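2-oxoadipate dioxygenase/decarboxylase, chloroplastic/amyloplastic (Oryza sativa, PDB 6W1K) catalyses the iron(II)-dependent decarboxylation and hydroxylation of 2-oxoadipate to D-2-hydroxyglutarate, a step of plant lysine catabolism. Local coordinates at residues 269-274 with 290-295. Residues are numbered along the deposited sequence; the frame is centred on the assembly and turned at random.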
ATOM      1  N   ALA A 269      -8.343  -5.789  -5.070  1.00 31.48           N
ATOM      2  CA  ALA A 269      -7.561  -6.570  -6.011  1.00 32.93           C
ATOM      3  C   ALA A 269      -8.131  -7.966  -6.152  1.00 34.20           C
ATOM      4  O   ALA A 269      -8.546  -8.597  -5.171  1.00 33.64           O
ATOM      5  CB  ALA A 269      -6.089  -6.640  -5.588  1.00 33.33           C
ATOM      6  N   GLU A 270      -8.148  -8.441  -7.390  1.00 35.00           N
ATOM      7  CA  GLU A 270      -8.533  -9.813  -7.696  1.00 36.94           C
ATOM      8  C   GLU A 270      -7.349 -10.498  -8.355  1.00 37.16           C
ATOM      9  O   GLU A 270      -6.816  -9.995  -9.352  1.00 37.39           O
ATOM     10  CB  GLU A 270      -9.752  -9.881  -8.627  1.00 41.92           C
ATOM     11  CG  GLU A 270     -10.276 -11.338  -8.816  1.00 48.20           C
ATOM     12  CD  GLU A 270     -11.674 -11.435  -9.443  1.00 55.09           C
ATOM     13  OE1 GLU A 270     -12.337 -10.396  -9.593  1.00 54.04           O
ATOM     14  OE2 GLU A 270     -12.105 -12.564  -9.792  1.00 58.35           O
ATOM     15  N   ARG A 271      -6.934 -11.621  -7.799  1.00 36.63           N
ATOM     16  CA  ARG A 271      -5.896 -12.458  -8.381  1.00 39.53           C
ATOM     17  C   ARG A 271      -6.555 -13.707  -8.947  1.00 44.27           C
ATOM     18  O   ARG A 271      -7.125 -14.508  -8.194  1.00 43.71           O
ATOM     19  CB  ARG A 271      -4.837 -12.816  -7.341  1.00 37.32           C
ATOM     20  CG  ARG A 271      -4.217 -11.580  -6.645  1.00 36.01           C
ATOM     21  CD  ARG A 271      -3.144 -11.945  -5.570  1.00 34.10           C
ATOM     22  NE  ARG A 271      -2.488 -10.709  -5.148  1.00 32.27           N
ATOM     23  CZ  ARG A 271      -1.458 -10.145  -5.771  1.00 30.86           C
ATOM     24  NH1 ARG A 271      -0.970  -9.004  -5.326  1.00 30.36           N
ATOM     25  NH2 ARG A 271      -0.899 -10.739  -6.813  1.00 31.01           N
ATOM     26  N   LEU A 272      -6.462 -13.883 -10.260  1.00 45.75           N
ATOM     27  CA  LEU A 272      -7.097 -15.022 -10.906  1.00 49.48           C
ATOM     28  C   LEU A 272      -6.191 -16.250 -10.875  1.00 48.55           C
ATOM     29  O   LEU A 272      -4.972 -16.150 -10.708  1.00 47.36           O
ATOM     30  CB  LEU A 272      -7.459 -14.696 -12.354  1.00 52.86           C
ATOM     31  CG  LEU A 272      -8.552 -13.637 -12.550  1.00 57.21           C
ATOM     32  CD1 LEU A 272      -8.959 -13.634 -14.031  1.00 59.16           C
ATOM     33  CD2 LEU A 272      -9.757 -13.873 -11.662  1.00 58.50           C
ATOM     34  N   VAL A 273      -6.808 -17.414 -11.077  1.00 51.60           N
ATOM     35  CA  VAL A 273      -6.062 -18.663 -11.072  1.00 55.45           C
ATOM     36  C   VAL A 273      -5.037 -18.678 -12.207  1.00 54.88           C
ATOM     37  O   VAL A 273      -5.272 -18.154 -13.304  1.00 53.87           O
ATOM     38  CB  VAL A 273      -7.016 -19.866 -11.187  1.00 61.85           C
ATOM     39  CG1 VAL A 273      -6.267 -21.146 -10.996  1.00 60.38           C
ATOM     40  CG2 VAL A 273      -8.136 -19.784 -10.161  1.00 68.59           C
ATOM     41  N   LEU A 274      -3.894 -19.296 -11.943  1.00 54.74           N
ATOM     42  CA  LEU A 274      -2.864 -19.402 -12.953  1.00 58.50           C
ATOM     43  C   LEU A 274      -3.262 -20.416 -14.025  1.00 63.34           C
ATOM     44  O   LEU A 274      -4.045 -21.343 -13.767  1.00 62.30           O
ATOM     45  CB  LEU A 274      -1.541 -19.813 -12.326  1.00 57.66           C
ATOM     46  CG  LEU A 274      -0.857 -18.763 -11.456  1.00 58.18           C
ATOM     47  CD1 LEU A 274       0.227 -19.421 -10.613  1.00 59.93           C
ATOM     48  CD2 LEU A 274      -0.290 -17.633 -12.321  1.00 57.93           C
ATOM     49  N   ARG A 290      -2.990 -18.707  -7.472  1.00 42.21           N
ATOM     50  CA  ARG A 290      -3.402 -17.460  -8.090  1.00 39.95           C
ATOM     51  C   ARG A 290      -2.179 -16.616  -8.425  1.00 38.30           C
ATOM     52  O   ARG A 290      -1.107 -16.759  -7.825  1.00 38.17           O
ATOM     53  CB  ARG A 290      -4.357 -16.701  -7.158  1.00 40.74           C
ATOM     54  CG  ARG A 290      -5.586 -17.505  -6.741  1.00 42.76           C
ATOM     55  CD  ARG A 290      -6.510 -16.664  -5.849  1.00 45.89           C
ATOM     56  NE  ARG A 290      -7.789 -17.320  -5.581  1.00 49.29           N
ATOM     57  CZ  ARG A 290      -8.853 -17.234  -6.372  1.00 49.30           C
ATOM     58  NH1 ARG A 290      -8.804 -16.513  -7.484  1.00 46.55           N
ATOM     59  NH2 ARG A 290      -9.971 -17.860  -6.050  1.00 50.03           N
ATOM     60  N   ARG A 291      -2.355 -15.734  -9.401  1.00 37.44           N
ATOM     61  CA  ARG A 291      -1.288 -14.835  -9.813  1.00 40.03           C
ATOM     62  C   ARG A 291      -0.776 -14.050  -8.614  1.00 37.04           C
ATOM     63  O   ARG A 291      -1.543 -13.382  -7.915  1.00 36.23           O
ATOM     64  CB  ARG A 291      -1.803 -13.898 -10.907  1.00 45.65           C
ATOM     65  CG  ARG A 291      -0.988 -12.609 -11.065  1.00 52.32           C
ATOM     66  CD  ARG A 291       0.286 -12.861 -11.864  1.00 50.47           C
ATOM     67  NE  ARG A 291       0.574 -11.784 -12.818  1.00 47.58           N
ATOM     68  CZ  ARG A 291       1.210 -10.655 -12.520  1.00 45.51           C
ATOM     69  NH1 ARG A 291       1.641 -10.413 -11.274  1.00 43.34           N
ATOM     70  NH2 ARG A 291       1.417  -9.753 -13.473  1.00 44.38           N
ATOM     71  N   ASP A 292       0.524 -14.154  -8.369  1.00 35.15           N
ATOM     72  CA  ASP A 292       1.162 -13.464  -7.264  1.00 36.02           C
ATOM     73  C   ASP A 292       1.877 -12.209  -7.758  1.00 35.60           C
ATOM     74  O   ASP A 292       2.035 -11.965  -8.953  1.00 37.49           O
ATOM     75  CB  ASP A 292       2.143 -14.388  -6.534  1.00 37.14           C
ATOM     76  CG  ASP A 292       2.358 -13.977  -5.075  1.00 38.90           C
ATOM     77  OD1 ASP A 292       1.823 -12.900  -4.668  1.00 38.55           O
ATOM     78  OD2 ASP A 292       3.069 -14.730  -4.351  1.00 39.99           O
ATOM     79  N   GLY A 293       2.289 -11.393  -6.803  1.00 33.84           N
ATOM     80  CA  GLY A 293       3.100 -10.241  -7.124  1.00 32.53           C
ATOM     81  C   GLY A 293       2.283  -9.087  -7.689  1.00 30.95           C
ATOM     82  O   GLY A 293       1.082  -8.949  -7.437  1.00 29.08           O
ATOM     83  N   PHE A 294       2.951  -8.268  -8.491  1.00 32.65           N
ATOM     84  CA  PHE A 294       2.426  -6.962  -8.895  1.00 33.85           C
ATOM     85  C   PHE A 294       2.791  -6.728 -10.356  1.00 35.27           C
ATOM     86  O   PHE A 294       3.450  -7.554 -10.988  1.00 35.27           O
ATOM     87  CB  PHE A 294       2.967  -5.866  -7.978  1.00 33.29           C
ATOM     88  CG  PHE A 294       2.546  -6.022  -6.543  1.00 33.48           C
ATOM     89  CD1 PHE A 294       1.407  -5.386  -6.070  1.00 35.24           C
ATOM     90  CD2 PHE A 294       3.280  -6.819  -5.679  1.00 31.73           C
ATOM     91  CE1 PHE A 294       1.018  -5.552  -4.760  1.00 36.33           C
ATOM     92  CE2 PHE A 294       2.911  -6.992  -4.360  1.00 32.38           C
ATOM     93  CZ  PHE A 294       1.789  -6.348  -3.890  1.00 34.36           C
ATOM     94  N   GLU A 295       2.345  -5.607 -10.908  1.00 37.07           N
ATOM     95  CA  GLU A 295       2.532  -5.355 -12.335  1.00 39.35           C
ATOM     96  C   GLU A 295       2.807  -3.877 -12.541  1.00 36.85           C
ATOM     97  O   GLU A 295       2.033  -3.024 -12.094  1.00 33.90           O
ATOM     98  CB  GLU A 295       1.305  -5.815 -13.135  1.00 46.72           C
ATOM     99  CG  GLU A 295       1.635  -6.167 -14.592  1.00 55.70           C
ATOM    100  CD  GLU A 295       1.616  -4.933 -15.476  1.00 58.27           C
ATOM    101  OE1 GLU A 295       0.740  -4.077 -15.235  1.00 57.57           O
ATOM    102  OE2 GLU A 295       2.460  -4.809 -16.400  1.00 60.62           O
TER
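R271, the last residue of strand 258-271, reaches across to the returning loop 290-295 and shows how one arginine can organise a loop through its backbone carbonyls. Its CB lies 3.9 Å from CB of R290 and also faces O of R291. With CG beside its own backbone N (chi1 -55°) the chain then runs extended alongside R291 O, CG and then CD staying close to it, CD at 3.2 Å from R291 O. NE turns to D58 in a salt bridge. CZ comes up against G293 O, to which NH1 and NH2 both donate end-on and which lies in the guanidinium plane; the bond from R271 NH2 to G293 O is 2.7 Å. R271 NH2 gives a second, straighter bond to R291 O (2.9 Å, 167°), so two carbonyls and D58 together fix the rotation of the group. D292 OD1, bonded to G293 N and salt-bridged to R121, stands over one guanidinium face, 4.1 Å from R271 NH2, adding charge attraction at most. R271 NH1 in turn sits above the ring of F294, off-centre, 4.0 Å from F294 CE1. An alanine here would probably leave the carbonyls of R291 and G293 without these donors, D58 without its charged mate and the loop before F294 freer to shift.

The backbones add their own link: R291 N donates to L272 O (3.0 Å), beside a single bridge between V273 and R290. R290 reaches back the other way, its NH1 bonding to R271 O at 2.7 Å. The arrangement thus ties the end of strand 258-271, whose neighbour 239-243 touches both R271 and R291, to the loop leading into helix 296-302, where F294 packs edge-to-face on the metal ligand H59 and lines the 2-oxoadipate pocket.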